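Local coordinates for YqgE/AlgH family protein (PDB 2GS5), which is of unknown function but belongs to the UPF0301 (AlgH) family of conserved bacterial proteins, at residues V165-P168 with G169-V173; V58-F61 with N62-E66. One frame throughout, in Å; residues are numbered along the deposited sequence.

Contact 1 of 2, residues V165-P168 with G169-V173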
# COMPACT_ATOMS: atom_id res chain seq x y z
N VAL A 165 4.19 3.97 -3.33
CA VAL A 165 3.86 4.80 -2.18
C VAL A 165 4.05 6.29 -2.45
O VAL A 165 3.34 7.12 -1.87
CB VAL A 165 4.72 4.38 -0.97
CG1 VAL A 165 4.43 5.28 0.24
CG2 VAL A 165 4.48 2.91 -0.64
N THR A 166 4.98 6.62 -3.35
CA THR A 166 5.36 8.01 -3.61
C THR A 166 4.92 8.50 -5.00
O THR A 166 5.29 9.59 -5.43
CB THR A 166 6.89 8.21 -3.45
OG1 THR A 166 7.59 7.36 -4.37
CG2 THR A 166 7.33 7.88 -2.03
N ALA A 167 4.08 7.71 -5.67
CA ALA A 167 3.62 8.04 -7.01
C ALA A 167 2.92 9.40 -7.09
O ALA A 167 2.11 9.71 -6.24
CB ALA A 167 2.69 6.96 -7.49
N PRO A 168 3.22 10.20 -8.12
CA PRO A 168 2.47 11.41 -8.40
C PRO A 168 0.97 11.15 -8.55
O PRO A 168 0.58 10.02 -8.84
CB PRO A 168 3.06 11.88 -9.74
CG PRO A 168 4.41 11.32 -9.76
CD PRO A 168 4.34 10.02 -9.06
N GLY A 169 0.13 12.17 -8.38
CA GLY A 169 -1.32 11.97 -8.40
C GLY A 169 -1.90 11.72 -9.79
O GLY A 169 -3.06 11.37 -9.92
N SER A 170 -1.08 11.91 -10.82
CA SER A 170 -1.50 11.65 -12.20
C SER A 170 -1.41 10.16 -12.57
O SER A 170 -1.81 9.77 -13.67
CB SER A 170 -0.64 12.46 -13.16
OG SER A 170 0.73 12.10 -13.05
N VAL A 171 -0.89 9.34 -11.66
CA VAL A 171 -0.55 7.94 -11.94
C VAL A 171 -1.75 7.02 -11.74
O VAL A 171 -2.59 7.25 -10.87
CB VAL A 171 0.62 7.48 -11.02
CG1 VAL A 171 0.69 5.95 -10.88
CG2 VAL A 171 1.94 8.04 -11.55
N ASP A 172 -1.82 5.98 -12.57
CA ASP A 172 -2.76 4.89 -12.39
C ASP A 172 -1.99 3.82 -11.61
O ASP A 172 -1.22 3.05 -12.19
CB ASP A 172 -3.23 4.36 -13.75
CG ASP A 172 -4.28 3.26 -13.64
OD1 ASP A 172 -4.38 2.63 -12.57
OD2 ASP A 172 -5.01 3.03 -14.63
N VAL A 173 -2.14 3.81 -10.29
CA VAL A 173 -1.30 2.95 -9.45
C VAL A 173 -1.55 1.48 -9.78
O VAL A 173 -0.60 0.69 -9.93
CB VAL A 173 -1.52 3.21 -7.95
CG1 VAL A 173 -0.75 2.20 -7.13
CG2 VAL A 173 -1.09 4.62 -7.60
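A167 lays its methyl group against V171, with A167 CB 4.1 Å from V171 CG1, while the same methyl lies 4.4 Å from V173 CG2. One small side chain thus meets two valines from the far limb of the chain. V171 divides its own work between two branches: with CG1 swung nearly anti to the backbone N (chi1 159°) and turned to A167, the other branch is placed beside the proline ring, V171 CG2 lying 4.0 Å from P168 CD. The stem of the valine is packed as well, for V171 CB sits 3.3 Å from P168 O.

That oxygen also closes the backbone. V171 N donates to P168 O at 3.3 Å, with an N-H...O angle of 153°. This is a type I beta turn, P168 to V171, with G169 and S170 at its corners, and it lies in the link between the end of helix 162-166 and the start of helix 173-179. On the exposed side of the turn, S170 holds its hydroxyl between its own backbone N and carbonyl carbon, which brings S170 OG back to within 4.1 Å of P168 CB.

Both limbs are also tied to other parts of the chain. R133 NH2, from strand 129-141, donates to A167 O just before the turn. After it, D172 occupies the N-cap of helix 173-179: its OD1 accepts from G175 N, whereas OD2 is hydrogen-bonded to the hydroxyl of T190.

Contact 2 of 2, residues V58-F61 with N62-E66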
# COMPACT_ATOMS: atom_id res chain seq x y z
N VAL A 58 -8.75 15.69 0.80
CA VAL A 58 -8.43 16.29 2.09
C VAL A 58 -6.92 16.52 2.20
O VAL A 58 -6.14 15.59 2.16
CB VAL A 58 -8.89 15.40 3.26
CG1 VAL A 58 -8.53 16.05 4.60
CG2 VAL A 58 -10.41 15.14 3.17
N ALA A 59 -6.52 17.79 2.31
CA ALA A 59 -5.11 18.13 2.47
C ALA A 59 -4.61 17.68 3.83
O ALA A 59 -5.30 17.84 4.84
CB ALA A 59 -4.92 19.65 2.31
N VAL A 60 -3.39 17.14 3.85
CA VAL A 60 -2.75 16.76 5.10
C VAL A 60 -2.68 17.96 6.06
O VAL A 60 -2.83 17.80 7.28
CB VAL A 60 -1.32 16.20 4.86
CG1 VAL A 60 -0.57 15.97 6.17
CG2 VAL A 60 -1.38 14.91 4.04
N PHE A 61 -2.48 19.16 5.51
CA PHE A 61 -2.44 20.39 6.31
C PHE A 61 -3.65 20.55 7.24
O PHE A 61 -3.52 21.08 8.34
CB PHE A 61 -2.33 21.62 5.39
CG PHE A 61 -2.28 22.92 6.13
CD1 PHE A 61 -1.07 23.45 6.54
CD2 PHE A 61 -3.46 23.61 6.43
CE1 PHE A 61 -1.03 24.66 7.23
CE2 PHE A 61 -3.42 24.81 7.13
CZ PHE A 61 -2.20 25.34 7.52
N ASN A 62 -4.81 20.08 6.80
CA ASN A 62 -6.04 20.26 7.59
C ASN A 62 -6.26 19.23 8.69
O ASN A 62 -7.18 19.38 9.50
CB ASN A 62 -7.23 20.34 6.64
CG ASN A 62 -7.25 21.63 5.85
OD1 ASN A 62 -7.24 22.72 6.43
ND2 ASN A 62 -7.25 21.53 4.53
N VAL A 63 -5.40 18.21 8.74
CA VAL A 63 -5.54 17.13 9.72
C VAL A 63 -4.34 17.07 10.66
O VAL A 63 -4.51 17.12 11.87
CB VAL A 63 -5.73 15.77 9.00
CG1 VAL A 63 -5.79 14.62 10.01
CG2 VAL A 63 -6.99 15.80 8.13
N ILE A 64 -3.14 16.96 10.09
CA ILE A 64 -1.89 16.92 10.86
C ILE A 64 -0.84 17.78 10.15
O ILE A 64 0.07 17.26 9.52
CB ILE A 64 -1.35 15.47 11.08
CG1 ILE A 64 -1.58 14.58 9.86
CG2 ILE A 64 -1.98 14.84 12.31
CD1 ILE A 64 -1.00 13.19 10.00
N PRO A 65 -0.97 19.11 10.26
CA PRO A 65 -0.09 20.01 9.51
C PRO A 65 1.40 19.84 9.82
O PRO A 65 2.23 20.11 8.96
CB PRO A 65 -0.58 21.41 9.92
CG PRO A 65 -1.34 21.20 11.17
CD PRO A 65 -1.94 19.85 11.09
N GLU A 66 1.72 19.39 11.03
CA GLU A 66 3.10 19.19 11.45
C GLU A 66 3.86 18.21 10.56
O GLU A 66 5.08 18.28 10.47
CB GLU A 66 3.17 18.71 12.92
CG GLU A 66 2.52 17.36 13.21
CD GLU A 66 1.05 17.44 13.64
OE1 GLU A 66 0.33 18.38 13.21
OE2 GLU A 66 0.62 16.55 14.41
O HOH W 1 -8.56 19.78 2.72
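V60 O draws two backbone donors, V63 N at 3.0 Å and I64 N at 2.9 Å. One residue earlier, A59 O accepts from N62 N, so successive peptides are pulled into a tight coil.

A water adds a polar link on the outside. It accepts from A59 N at 2.9 Å and from N62 ND2 at 2.8 Å, holding the amide beside the A59 methyl. On the amide's other branch, N62 OD1 lies 3.9 Å from F61 CD2, with amide and ring planes 85° apart.

Three apolar pairs complete the contact. V58 CG1 meets V63 CG2 at 3.9 Å, the two side chains crossing at about a right angle, and both also touch L77. V60 CG1 lies 4.1 Å from I64 CG1, and both side chains rest on L134 of strand 129-141. F61 swings its ring out with CG anti to the backbone N, and F61 CD1 comes 4.0 Å from P65 CB.

Two consecutive i+3 bonds, A59 to N62 and V60 to V63, and one i+4 bond, V60 to I64, together make about one helix-like turn between strand 58-59 and the 3-10 segment that starts at P65.

Overall arrangement
Contact 1 and contact 2 illustrate one principle, a local bend closed by backbone hydrogen bonding and lined by apolar side-chain pairs, with one such bond in contact 1 and three in contact 2. Contact 1, centred about 12 Å from the centre of the chain, is partly buried and connects two helices. Contact 2, centred about 20 Å from it, is largely a surface feature, leads from a strand into a 3-10 segment and includes a bridging water. The centres of contacts 1 and 2 are about 19 Å apart, and the two do not touch. Strand 129-141 nevertheless serves both, differently: R133 bonds to the backbone of contact 1, whereas L134 packs against V60 and I64 of contact 2.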